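Local coordinates for synergistic-type venom protein S2C4 (Dendroaspis jamesoni kaimosae, PDB 7C28), which probably enhances the toxicity of other venom toxins and forms a disulfide-linked homodimer of the three-finger toxin family, at residues 3-7 with 39-43; 22-28 with 54-60. All coordinates share one frame. Residues are numbered along the deposited sequence.

Contact 1. Residues 3-7 with 39-43. With SO4 (sulfate ion), chain D.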
loop_
_atom_site.group_PDB
_atom_site.type_symbol
_atom_site.label_atom_id
_atom_site.label_comp_id
_atom_site.label_asym_id
_atom_site.label_seq_id
_atom_site.Cartn_x
_atom_site.Cartn_y
_atom_site.Cartn_z
ATOM N N CYS A 3 -9.829 12.566 -8.861
ATOM C CA CYS A 3 -9.297 11.687 -7.831
ATOM C C CYS A 3 -10.041 11.910 -6.520
ATOM O O CYS A 3 -10.482 13.023 -6.218
ATOM C CB CYS A 3 -7.805 11.920 -7.598
ATOM S SG CYS A 3 -6.772 11.786 -9.056
ATOM N N VAL A 4 -10.163 10.841 -5.731
ATOM C CA VAL A 4 -10.663 10.980 -4.368
ATOM C C VAL A 4 -9.647 11.739 -3.529
ATOM O O VAL A 4 -8.432 11.532 -3.659
ATOM C CB VAL A 4 -10.954 9.599 -3.760
ATOM C CG1 VAL A 4 -11.590 9.749 -2.387
ATOM C CG2 VAL A 4 -11.838 8.789 -4.694
ATOM N N THR A 5 -10.136 12.599 -2.634
ATOM C CA THR A 5 -9.269 13.410 -1.784
ATOM C C THR A 5 -9.443 13.149 -0.300
ATOM O O THR A 5 -8.490 13.341 0.460
ATOM C CB THR A 5 -9.496 14.905 -2.050
ATOM O OG1 THR A 5 -10.899 15.181 -2.043
ATOM C CG2 THR A 5 -8.910 15.292 -3.396
ATOM N N ASP A 6 -10.634 12.754 0.139
ATOM C CA ASP A 6 -10.863 12.428 1.536
ATOM C C ASP A 6 -11.971 11.393 1.604
ATOM O O ASP A 6 -12.807 11.296 0.702
ATOM C CB ASP A 6 -11.218 13.663 2.373
ATOM C CG ASP A 6 -11.116 13.400 3.865
ATOM O OD1 ASP A 6 -11.941 13.943 4.629
ATOM O OD2 ASP A 6 -10.215 12.637 4.277
ATOM N N LYS A 7 -11.960 10.613 2.681
ATOM C CA LYS A 7 -12.924 9.535 2.865
ATOM C C LYS A 7 -13.115 9.326 4.357
ATOM O O LYS A 7 -12.147 9.028 5.063
ATOM C CB LYS A 7 -12.440 8.254 2.190
ATOM C CG LYS A 7 -13.294 7.042 2.458
ATOM C CD LYS A 7 -12.856 5.883 1.584
ATOM C CE LYS A 7 -13.560 4.596 1.973
ATOM N NZ LYS A 7 -13.123 3.454 1.123
ATOM N N LYS A 39 -4.148 8.434 2.866
ATOM C CA LYS A 39 -4.246 9.730 2.213
ATOM C C LYS A 39 -4.500 9.531 0.725
ATOM O O LYS A 39 -3.923 8.640 0.098
ATOM C CB LYS A 39 -2.969 10.548 2.423
ATOM C CG LYS A 39 -2.551 10.718 3.881
ATOM C CD LYS A 39 -3.493 11.646 4.634
ATOM C CE LYS A 39 -3.143 11.720 6.118
ATOM N NZ LYS A 39 -1.908 12.520 6.379
ATOM N N ARG A 40 -5.371 10.366 0.166
ATOM C CA ARG A 40 -5.769 10.258 -1.230
ATOM C C ARG A 40 -5.798 11.642 -1.866
ATOM O O ARG A 40 -6.152 12.627 -1.214
ATOM C CB ARG A 40 -7.146 9.585 -1.361
ATOM C CG ARG A 40 -7.265 8.224 -0.682
ATOM C CD ARG A 40 -8.719 7.825 -0.523
ATOM N NE ARG A 40 -8.913 6.377 -0.443
ATOM C CZ ARG A 40 -9.133 5.711 0.691
ATOM N NH1 ARG A 40 -9.177 6.362 1.845
ATOM N NH2 ARG A 40 -9.307 4.394 0.675
ATOM N N GLY A 41 -5.413 11.716 -3.137
ATOM C CA GLY A 41 -5.501 12.961 -3.863
ATOM C C GLY A 41 -4.809 12.866 -5.214
ATOM O O GLY A 41 -4.410 11.783 -5.654
ATOM N N CYS A 42 -4.705 14.025 -5.863
ATOM C CA CYS A 42 -3.987 14.190 -7.120
ATOM C C CYS A 42 -2.486 14.345 -6.881
ATOM O O CYS A 42 -2.036 14.771 -5.813
ATOM C CB CYS A 42 -4.503 15.415 -7.885
ATOM S SG CYS A 42 -6.264 15.397 -8.271
ATOM N N THR A 43 -1.710 14.038 -7.919
ATOM C CA THR A 43 -0.272 14.267 -7.880
ATOM C C THR A 43 0.283 14.167 -9.293
ATOM O O THR A 43 -0.344 13.594 -10.190
ATOM C CB THR A 43 0.442 13.276 -6.954
ATOM O OG1 THR A 43 1.825 13.636 -6.849
ATOM C CG2 THR A 43 0.318 11.853 -7.481
HETATM S S SO4 D . -10.162 3.554 4.249
HETATM O O1 SO4 D . -9.595 4.901 4.266
HETATM O O2 SO4 D . -9.385 2.677 5.123
HETATM O O3 SO4 D . -10.116 3.051 2.881
HETATM O O4 SO4 D . -11.540 3.598 4.726
HETATM O O HOH W 1 -7.413 12.096 2.276
#
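No direct hydrogen bond joins these two strand segments, although they run roughly antiparallel, at 150°, with axes approaching to 4.4 Å. The closest CA atoms are those of Thr5 and Gly41, 4.3 Å apart. Val4 O is 3.1 Å from Gly41 N at a poor angle, and Thr5 O and Arg40 O, both acceptors, sit 3.0 Å apart. The backbones also meet through CA-H...O contacts, Gly41 CA to Val4 O and Thr5 CA to Arg40 O, both 3.3 Å. A water hydrogen-bonded to Thr5 O (2.5 Å) makes weak bonds to Asp6 OD2 and Arg40 N. The strands belong to different sheets: 3-7 pairs with 11-16, 39-43 with 23-32.

Apolar contact brings Cys3 SG within 3.7 Å of Cys42 SG; these sulfurs belong to separate disulfides, to Cys24 and Cys17, in the cystine-rich core of the three-finger fold. Val4 CG1 packs on Arg40 CD at 3.9 Å.

Lys7 CD covers one face of the Arg40 guanidinium, 3.7 Å from Arg40 NH1. Arg40 NE bonds Asn64 O, while Arg40 NH1 and NH2 donate to sulfate O1 (2.9 Å) and O3 (2.7 Å). Lys7 NZ stands 4.0 Å from Arg40 NH2; the sulfate, probably from the crystallisation liquor and also hydrogen-bonded by the second subunit, offsets this positive charge in the crystal.

Contact 2. Residues 22-28 with 54-60; sequences KICFKNW and CVKCCNT
Trp28 sets its indole beside the neighbouring strand, Trp28 CE3 4.4 Å from Cys54 CB and CZ3 4.2 Å from Lys56 CB, with Lys56 CB near the ring plane at its edge; chi1 of -84° and chi2 of -100° place it there. Strands 23-28 and 54-58 are extended and antiparallel, at 165°, their axes 4.7 Å apart. Cys24-Cys58 and Lys26-Lys56 are hydrogen-bonded pairs: Cys24 N to Cys58 O is 2.8 Å, Cys58 N to Cys24 O 3.1 Å, Lys26 N to Lys56 O 2.9 Å and Lys56 N to Lys26 O 3.0 Å. Trp28 N donates to Cys54 O at 2.9 Å. Phe25-Cys57 and Asn27-Val55 are the non-hydrogen-bonded pairs, with CA atoms 4.6 Å apart.

On the face bearing Phe25, Cys57 SG lies 4.0 Å from Phe25 CB; beyond it, Ile23 CG2 meets Cys57 CB at 3.7 Å. The other face carries Cys24 (m) with Cys58 (p), Cys24 CB to Cys58 SG 4.3 Å, and two lysines, Lys26 CD and Lys56 CD 4.2 Å apart. Lys56 is all-trans, whereas Lys26 turns at chi3 (p) and donates from NZ to Lys65 O. A water accepts from Lys56 NZ (3.0 Å) and weakly from Lys26 NZ (3.4 Å).

This is one of two strand pairings in the three-stranded sheet of a three-finger toxin. Disulfides link Cys24 to Cys3, Cys57 to Cys46 and Cys58 to Cys63, while Cys54 bonds Cys54 of the second subunit, so one strand pair serves both fold and covalent dimer.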
loop_
_atom_site.group_PDB
_atom_site.type_symbol
_atom_site.label_atom_id
_atom_site.label_comp_id
_atom_site.label_asym_id
_atom_site.label_seq_id
_atom_site.Cartn_x
_atom_site.Cartn_y
_atom_site.Cartn_z
ATOM N N LYS A 22 -1.398 14.056 -13.319
ATOM C CA LYS A 22 -2.012 13.006 -14.129
ATOM C C LYS A 22 -2.070 11.656 -13.418
ATOM O O LYS A 22 -2.229 10.626 -14.076
ATOM C CB LYS A 22 -1.268 12.869 -15.460
ATOM C CG LYS A 22 -0.896 14.203 -16.100
ATOM C CD LYS A 22 -0.060 14.015 -17.364
ATOM C CE LYS A 22 -0.104 15.262 -18.242
ATOM N NZ LYS A 22 1.084 15.390 -19.132
ATOM N N ILE A 23 -1.967 11.639 -12.090
ATOM C CA ILE A 23 -1.985 10.408 -11.308
ATOM C C ILE A 23 -2.830 10.633 -10.055
ATOM O O ILE A 23 -2.781 11.709 -9.451
ATOM C CB ILE A 23 -0.548 9.975 -10.925
ATOM C CG1 ILE A 23 0.355 9.864 -12.159
ATOM C CG2 ILE A 23 -0.550 8.678 -10.141
ATOM C CD1 ILE A 23 0.038 8.700 -13.061
ATOM N N CYS A 24 -3.600 9.622 -9.660
ATOM C CA CYS A 24 -4.198 9.570 -8.330
ATOM C C CYS A 24 -3.343 8.672 -7.445
ATOM O O CYS A 24 -2.690 7.745 -7.931
ATOM C CB CYS A 24 -5.633 9.043 -8.346
ATOM S SG CYS A 24 -6.782 9.797 -9.512
ATOM N N PHE A 25 -3.336 8.956 -6.139
ATOM C CA PHE A 25 -2.532 8.181 -5.204
ATOM C C PHE A 25 -3.333 7.775 -3.975
ATOM O O PHE A 25 -4.306 8.429 -3.593
ATOM C CB PHE A 25 -1.268 8.955 -4.760
ATOM C CG PHE A 25 -1.540 10.076 -3.788
ATOM C CD1 PHE A 25 -1.577 9.843 -2.416
ATOM C CD2 PHE A 25 -1.741 11.367 -4.246
ATOM C CE1 PHE A 25 -1.825 10.874 -1.528
ATOM C CE2 PHE A 25 -1.988 12.401 -3.362
ATOM C CZ PHE A 25 -2.027 12.152 -1.998
ATOM N N LYS A 26 -2.906 6.664 -3.378
ATOM C CA LYS A 26 -3.259 6.259 -2.026
ATOM C C LYS A 26 -1.975 6.082 -1.229
ATOM O O LYS A 26 -0.998 5.532 -1.744
ATOM C CB LYS A 26 -4.059 4.953 -2.022
ATOM C CG LYS A 26 -5.276 4.957 -2.917
ATOM C CD LYS A 26 -5.913 3.584 -2.965
ATOM C CE LYS A 26 -6.564 3.241 -1.632
ATOM N NZ LYS A 26 -7.425 2.032 -1.740
ATOM N N ASN A 27 -1.963 6.553 0.019
ATOM C CA ASN A 27 -0.770 6.491 0.863
ATOM C C ASN A 27 -1.146 5.992 2.253
ATOM O O ASN A 27 -1.861 6.675 2.989
ATOM C CB ASN A 27 -0.089 7.856 0.948
ATOM C CG ASN A 27 1.339 7.766 1.457
ATOM O OD1 ASN A 27 1.706 6.821 2.163
ATOM N ND2 ASN A 27 2.155 8.753 1.097
ATOM N N TRP A 28 -0.646 4.814 2.621
ATOM C CA TRP A 28 -0.923 4.214 3.923
ATOM C C TRP A 28 0.092 4.742 4.934
ATOM O O TRP A 28 1.282 4.419 4.852
ATOM C CB TRP A 28 -0.863 2.689 3.835
ATOM C CG TRP A 28 -2.127 2.013 3.350
ATOM C CD1 TRP A 28 -3.080 1.398 4.117
ATOM C CD2 TRP A 28 -2.550 1.855 1.988
ATOM N NE1 TRP A 28 -4.075 0.883 3.316
ATOM C CE2 TRP A 28 -3.772 1.149 2.007
ATOM C CE3 TRP A 28 -2.016 2.246 0.755
ATOM C CZ2 TRP A 28 -4.468 0.829 0.839
ATOM C CZ3 TRP A 28 -2.709 1.928 -0.402
ATOM C CH2 TRP A 28 -3.920 1.227 -0.351
ATOM N N CYS A 54 2.863 2.137 2.517
ATOM C CA CYS A 54 2.663 1.600 1.179
ATOM C C CYS A 54 1.930 2.646 0.347
ATOM O O CYS A 54 1.155 3.444 0.882
ATOM C CB CYS A 54 1.866 0.286 1.250
ATOM S SG CYS A 54 1.916 -0.806 -0.201
ATOM N N VAL A 55 2.182 2.639 -0.963
ATOM C CA VAL A 55 1.602 3.614 -1.885
ATOM C C VAL A 55 1.056 2.867 -3.093
ATOM O O VAL A 55 1.699 1.946 -3.608
ATOM C CB VAL A 55 2.632 4.686 -2.322
ATOM C CG1 VAL A 55 2.208 5.378 -3.630
ATOM C CG2 VAL A 55 2.834 5.730 -1.226
ATOM N N LYS A 56 -0.117 3.280 -3.565
ATOM C CA LYS A 56 -0.669 2.772 -4.812
ATOM C C LYS A 56 -0.988 3.959 -5.708
ATOM O O LYS A 56 -1.599 4.931 -5.254
ATOM C CB LYS A 56 -1.914 1.914 -4.563
ATOM C CG LYS A 56 -2.769 1.673 -5.802
ATOM C CD LYS A 56 -3.973 0.794 -5.476
ATOM C CE LYS A 56 -4.857 0.590 -6.690
ATOM N NZ LYS A 56 -6.114 -0.125 -6.327
ATOM N N CYS A 57 -0.556 3.891 -6.968
ATOM C CA CYS A 57 -0.764 4.973 -7.920
ATOM C C CYS A 57 -1.439 4.451 -9.178
ATOM O O CYS A 57 -1.086 3.384 -9.687
ATOM C CB CYS A 57 0.562 5.640 -8.305
ATOM S SG CYS A 57 1.230 6.818 -7.103
ATOM N N CYS A 58 -2.414 5.213 -9.671
ATOM C CA CYS A 58 -3.241 4.828 -10.809
ATOM C C CYS A 58 -3.599 6.099 -11.572
ATOM O O CYS A 58 -3.432 7.212 -11.070
ATOM C CB CYS A 58 -4.489 4.062 -10.366
ATOM S SG CYS A 58 -5.347 4.846 -9.021
ATOM N N ASN A 59 -4.092 5.942 -12.795
ATOM C CA ASN A 59 -4.376 7.118 -13.617
ATOM C C ASN A 59 -5.688 6.980 -14.393
ATOM O O ASN A 59 -5.778 7.316 -15.575
ATOM C CB ASN A 59 -3.205 7.394 -14.564
ATOM C CG ASN A 59 -3.116 6.392 -15.706
ATOM O OD1 ASN A 59 -3.528 5.235 -15.582
ATOM N ND2 ASN A 59 -2.606 6.850 -16.839
ATOM N N THR A 60 -6.746 6.532 -13.721
ATOM C CA THR A 60 -8.095 6.673 -14.256
ATOM C C THR A 60 -8.996 7.281 -13.192
ATOM O O THR A 60 -8.654 7.318 -12.009
ATOM C CB THR A 60 -8.680 5.333 -14.725
ATOM O OG1 THR A 60 -8.619 4.387 -13.651
ATOM C CG2 THR A 60 -7.914 4.794 -15.928
HETATM O O HOH W 2 -7.932 1.919 -5.138
#

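From the N terminus, segment 3-7 lies in the first finger, whose strands 2-8 and 11-16 form a hairpin. The chain then builds strand 23-32, which takes part in contact 2, and returns along 35-43, where contact 1 closes a loop with 31 residues between its segments. Contact 2 closes later, when strand 54-58 joins 22-28 across 25 intervening residues. The two closures therefore cross rather than nest. Contact 1 sets the two-stranded sheet against the three-stranded one, and contact 2 completes the latter, with 23-32 as its central strand. The Cys3-Cys24 disulfide joins them directly, and Lys39 O lies 2.9 Å from Asn27 N, a probable hydrogen bond.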